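Local coordinates for protein YCAC GENE product (Escherichia coli, PDB 1YAC) that is probably a hydrolase of unknown specificity, an octameric member of the isochorismatase-like family, at residues Arg29-Pro33 / Asp34-Asn38; Thr185-Ser188 / Asn189-Asp193. One frame throughout, in Å; residues are numbered along the deposited sequence.

In the fold
Both contacts are local and sit at helix ends, each partly buried. Contact 1 lies at the start of helix 33-49, which follows the loop after strand 13-18. Contact 2 covers the end of helix 180-190 and the turn into helix 192-204. In contact 1 a glutamate side chain caps a helix and charged groups face a second subunit. Contact 2 has no side-chain cap across its segments; its hydrogen bonds there are backbone ones, two of them weak. Its buried residues pack mainly within the chain, though Ile191 also reaches the fourth subunit. The two contacts meet directly, since Asn38 ND2 probably bonds His190 O. Both also touch the second subunit.

Contact 1. Residues Arg29-Pro33 / Asp34-Asn38; sequences RDIEP and DKFKN
The Glu32 carboxylate lies across the first turn of the helix, and two backbone N-H groups meet it from above its plane. Asp34 N donates to Glu32 OE1 at 3.0 Å, 59° out of that plane. Lys35 N donates to Glu32 OE2 at 2.8 Å, also well out of the plane. The bend of the glutamate chain makes this possible. CG sits between the backbone N and the carbonyl carbon (chi1 74°), and the chain bends again at chi2, which folds the carboxylate back over the helix start. The Asp34 carboxylate is turned 77° from it, with Asp34 OD2 3.5 Å from Glu32 OE1. Within this chain the two acids are like charges; Lys35 of the second subunit, another copy of the protein, forms salt bridges to both and probably offsets them.

The Phe36 ring has Ile31 at an oblique position, with Ile31 CD1 4.0 Å from Phe36 CD1. The two side chains cross at about a right angle. Ile31 CG2 also rests 3.9 Å from Phe36 CB. Ile31 and Phe36 are both buried; Leu25 and Val28 also touch the phenylalanine. Ile31 also packs on Ile146 of the fourth subunit.

The regular helix bonds start here. Phe36 N donates to Glu32 O at 2.9 Å, and Lys37 N donates to Pro33 O at 2.9 Å. Glu32 thus caps the helix with its side chain and accepts with its carbonyl as well. Proline follows at the first helical position, where its missing N-H costs no helix bond. This is an N-cap motif, placed at the start of helix 33-49 in the three-layer alpha-beta-alpha sandwich.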
# COMPACT_ATOMS: atom_id res chain seq x y z
N ARG A 29 1.27 -11.86 10.81
CA ARG A 29 0.76 -11.34 9.55
C ARG A 29 1.37 -10.00 9.20
O ARG A 29 1.03 -9.43 8.14
CB ARG A 29 -0.77 -11.23 9.57
CG ARG A 29 -1.50 -12.57 9.65
CD ARG A 29 -3.02 -12.40 9.70
NE ARG A 29 -3.70 -13.69 9.68
CZ ARG A 29 -4.00 -14.38 8.58
NH1 ARG A 29 -3.68 -13.90 7.37
NH2 ARG A 29 -4.59 -15.57 8.69
N ASP A 30 2.26 -9.47 10.05
CA ASP A 30 2.87 -8.18 9.74
C ASP A 30 4.07 -8.35 8.79
O ASP A 30 4.52 -7.40 8.15
CB ASP A 30 3.23 -7.38 11.00
CG ASP A 30 4.44 -7.92 11.71
OD1 ASP A 30 4.53 -9.15 11.84
OD2 ASP A 30 5.33 -7.11 12.12
N ILE A 31 4.59 -9.57 8.72
CA ILE A 31 5.70 -9.88 7.82
C ILE A 31 5.23 -11.14 7.08
O ILE A 31 4.86 -12.12 7.74
CB ILE A 31 7.01 -10.19 8.58
CG1 ILE A 31 7.48 -8.96 9.37
CG2 ILE A 31 8.10 -10.62 7.59
CD1 ILE A 31 8.73 -9.22 10.20
N GLU A 32 5.22 -11.11 5.74
CA GLU A 32 4.76 -12.25 4.96
C GLU A 32 5.59 -13.49 5.28
O GLU A 32 6.79 -13.39 5.53
CB GLU A 32 4.67 -11.92 3.45
CG GLU A 32 5.97 -11.82 2.71
CD GLU A 32 6.43 -13.15 2.09
OE1 GLU A 32 5.63 -14.13 1.95
OE2 GLU A 32 7.62 -13.18 1.73
N PRO A 33 4.96 -14.67 5.24
CA PRO A 33 5.62 -15.95 5.56
C PRO A 33 6.91 -16.37 4.88
O PRO A 33 7.77 -16.94 5.56
CB PRO A 33 4.48 -16.97 5.39
CG PRO A 33 3.61 -16.35 4.34
CD PRO A 33 3.59 -14.91 4.73
N ASP A 34 7.06 -16.14 3.58
CA ASP A 34 8.30 -16.56 2.92
C ASP A 34 9.49 -15.76 3.46
O ASP A 34 10.54 -16.32 3.79
CB ASP A 34 8.18 -16.41 1.40
CG ASP A 34 7.03 -17.24 0.82
OD1 ASP A 34 6.71 -18.34 1.35
OD2 ASP A 34 6.43 -16.79 -0.16
N LYS A 35 9.29 -14.45 3.58
CA LYS A 35 10.32 -13.57 4.14
C LYS A 35 10.54 -13.89 5.63
O LYS A 35 11.69 -14.01 6.08
CB LYS A 35 9.90 -12.10 3.99
CG LYS A 35 10.91 -11.13 4.60
CD LYS A 35 10.51 -9.67 4.38
CE LYS A 35 10.40 -9.34 2.91
NZ LYS A 35 11.67 -9.67 2.18
N PHE A 36 9.46 -14.06 6.38
CA PHE A 36 9.59 -14.35 7.80
C PHE A 36 10.36 -15.63 8.07
O PHE A 36 11.24 -15.66 8.94
CB PHE A 36 8.24 -14.40 8.52
CG PHE A 36 8.36 -14.30 10.02
CD1 PHE A 36 8.93 -13.16 10.61
CD2 PHE A 36 7.96 -15.35 10.85
CE1 PHE A 36 9.10 -13.07 12.00
CE2 PHE A 36 8.13 -15.27 12.25
CZ PHE A 36 8.70 -14.13 12.82
N LYS A 37 10.02 -16.69 7.34
CA LYS A 37 10.70 -17.96 7.52
C LYS A 37 12.20 -17.80 7.24
O LYS A 37 13.04 -18.24 8.03
CB LYS A 37 10.13 -19.06 6.61
CG LYS A 37 10.91 -20.37 6.70
CD LYS A 37 10.59 -21.34 5.57
CE LYS A 37 11.51 -22.55 5.63
NZ LYS A 37 11.31 -23.45 4.49
N ASN A 38 12.53 -17.17 6.11
CA ASN A 38 13.93 -16.96 5.75
C ASN A 38 14.68 -16.19 6.83
O ASN A 38 15.80 -16.56 7.20
CB ASN A 38 14.04 -16.21 4.43
CG ASN A 38 15.49 -15.94 4.04
OD1 ASN A 38 16.30 -16.87 3.89
ND2 ASN A 38 15.83 -14.66 3.91

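Contact 2. Residues Thr185-Ser188 / Asn189-Asp193; sequences TLFS and NHIPD
Thr185 and Asn189 lie side by side and point the same way, one turn apart near the C-terminal end of helix 180-190. This helix end is tightened by an i to i+3 bond, His190 N to Phe187 O. It links the helix to helix 192-204, with Ile191 at the N-cap position, and packs on helices 33-49 and 165-173. Asn189 ND2 lies 2.8 Å from Thr185 O, but the angle is too poor for a hydrogen bond. The backbone bond beneath them, Asn189 N to Thr185 O, is 2.9 Å long and is the last well-formed bond of the regular helix pattern here.

Leu186 and His190 cross at a slant. The leucine is turned so that CD1 comes 4.0 Å from His190 CD2. The imidazole places the edge bearing CD2 near Leu186 O, and Asn189 CB lies over one face, offset toward the rim. His190 NE2, the ring atom next to CD2, is hydrogen-bonded to Asp45 OD2 of helix 33-49, which fixes the turn of the ring. Leu41 and Ala42 of that helix also touch the histidine.

Phe187 and Ile191 meet on another side of the turn. Ile191 CD1 approaches the Phe187 ring obliquely and is 4.1 Å from Phe187 CB. Ile191 CG1 lies beside the backbone N (chi1 -51°), which brings it close to Phe187 O. The rings of Phe166 and Phe187 meet with their planes at about 45°.

The backbone pattern changes as the helix ends. His190 N makes a weak bond to Leu186 O and a better one to Phe187 O. Ile191 N gives Phe187 O a second bond, weak because it is strongly bent. At 3.1 Å, His190 N reaches Phe187 O from above the carbonyl plane, 67° out of it.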
# COMPACT_ATOMS: atom_id res chain seq x y z
N THR A 185 28.55 -17.40 2.61
CA THR A 185 27.61 -18.52 2.58
C THR A 185 26.32 -18.15 3.29
O THR A 185 25.23 -18.40 2.78
CB THR A 185 28.24 -19.80 3.20
OG1 THR A 185 29.34 -20.22 2.39
CG2 THR A 185 27.23 -20.94 3.26
N LEU A 186 26.45 -17.52 4.46
CA LEU A 186 25.29 -17.10 5.24
C LEU A 186 24.44 -16.14 4.40
O LEU A 186 23.22 -16.28 4.31
CB LEU A 186 25.73 -16.40 6.53
CG LEU A 186 24.62 -15.77 7.40
CD1 LEU A 186 23.87 -16.88 8.14
CD2 LEU A 186 25.23 -14.79 8.41
N PHE A 187 25.10 -15.18 3.76
CA PHE A 187 24.40 -14.20 2.93
C PHE A 187 23.75 -14.84 1.71
O PHE A 187 22.58 -14.58 1.39
CB PHE A 187 25.37 -13.09 2.52
CG PHE A 187 25.82 -12.20 3.65
CD1 PHE A 187 25.25 -12.29 4.92
CD2 PHE A 187 26.82 -11.25 3.44
CE1 PHE A 187 25.66 -11.46 5.97
CE2 PHE A 187 27.25 -10.42 4.48
CZ PHE A 187 26.66 -10.52 5.75
N SER A 188 24.50 -15.68 1.02
CA SER A 188 23.99 -16.35 -0.17
C SER A 188 22.76 -17.22 0.14
O SER A 188 21.80 -17.26 -0.63
CB SER A 188 25.11 -17.21 -0.80
OG SER A 188 24.65 -17.88 -1.96
N ASN A 189 22.78 -17.88 1.30
CA ASN A 189 21.67 -18.73 1.72
C ASN A 189 20.42 -17.98 2.14
O ASN A 189 19.33 -18.54 2.13
CB ASN A 189 22.09 -19.63 2.89
CG ASN A 189 23.13 -20.66 2.49
OD1 ASN A 189 23.12 -21.13 1.36
ND2 ASN A 189 24.09 -20.90 3.35
N HIS A 190 20.58 -16.70 2.49
CA HIS A 190 19.46 -15.90 2.97
C HIS A 190 19.12 -14.59 2.26
O HIS A 190 18.22 -13.88 2.68
CB HIS A 190 19.62 -15.68 4.47
CG HIS A 190 19.61 -16.95 5.25
ND1 HIS A 190 18.48 -17.73 5.40
CD2 HIS A 190 20.61 -17.61 5.88
CE1 HIS A 190 18.78 -18.80 6.12
NE2 HIS A 190 20.06 -18.75 6.41
N ILE A 191 19.82 -14.30 1.17
CA ILE A 191 19.55 -13.09 0.41
C ILE A 191 19.62 -13.46 -1.07
O ILE A 191 20.70 -13.46 -1.67
CB ILE A 191 20.59 -11.98 0.71
CG1 ILE A 191 20.74 -11.77 2.22
CG2 ILE A 191 20.19 -10.67 0.02
CD1 ILE A 191 21.93 -10.92 2.60
N PRO A 192 18.47 -13.82 -1.69
CA PRO A 192 18.45 -14.20 -3.11
C PRO A 192 19.23 -13.23 -4.01
O PRO A 192 19.96 -13.67 -4.90
CB PRO A 192 16.96 -14.19 -3.43
CG PRO A 192 16.36 -14.73 -2.15
CD PRO A 192 17.13 -13.95 -1.09
N ASP A 193 19.09 -11.93 -3.76
CA ASP A 193 19.78 -10.93 -4.57
C ASP A 193 21.30 -11.08 -4.48
O ASP A 193 22.00 -10.96 -5.49
CB ASP A 193 19.36 -9.50 -4.17
CG ASP A 193 17.88 -9.20 -4.50
OD1 ASP A 193 17.39 -9.62 -5.58
OD2 ASP A 193 17.22 -8.53 -3.68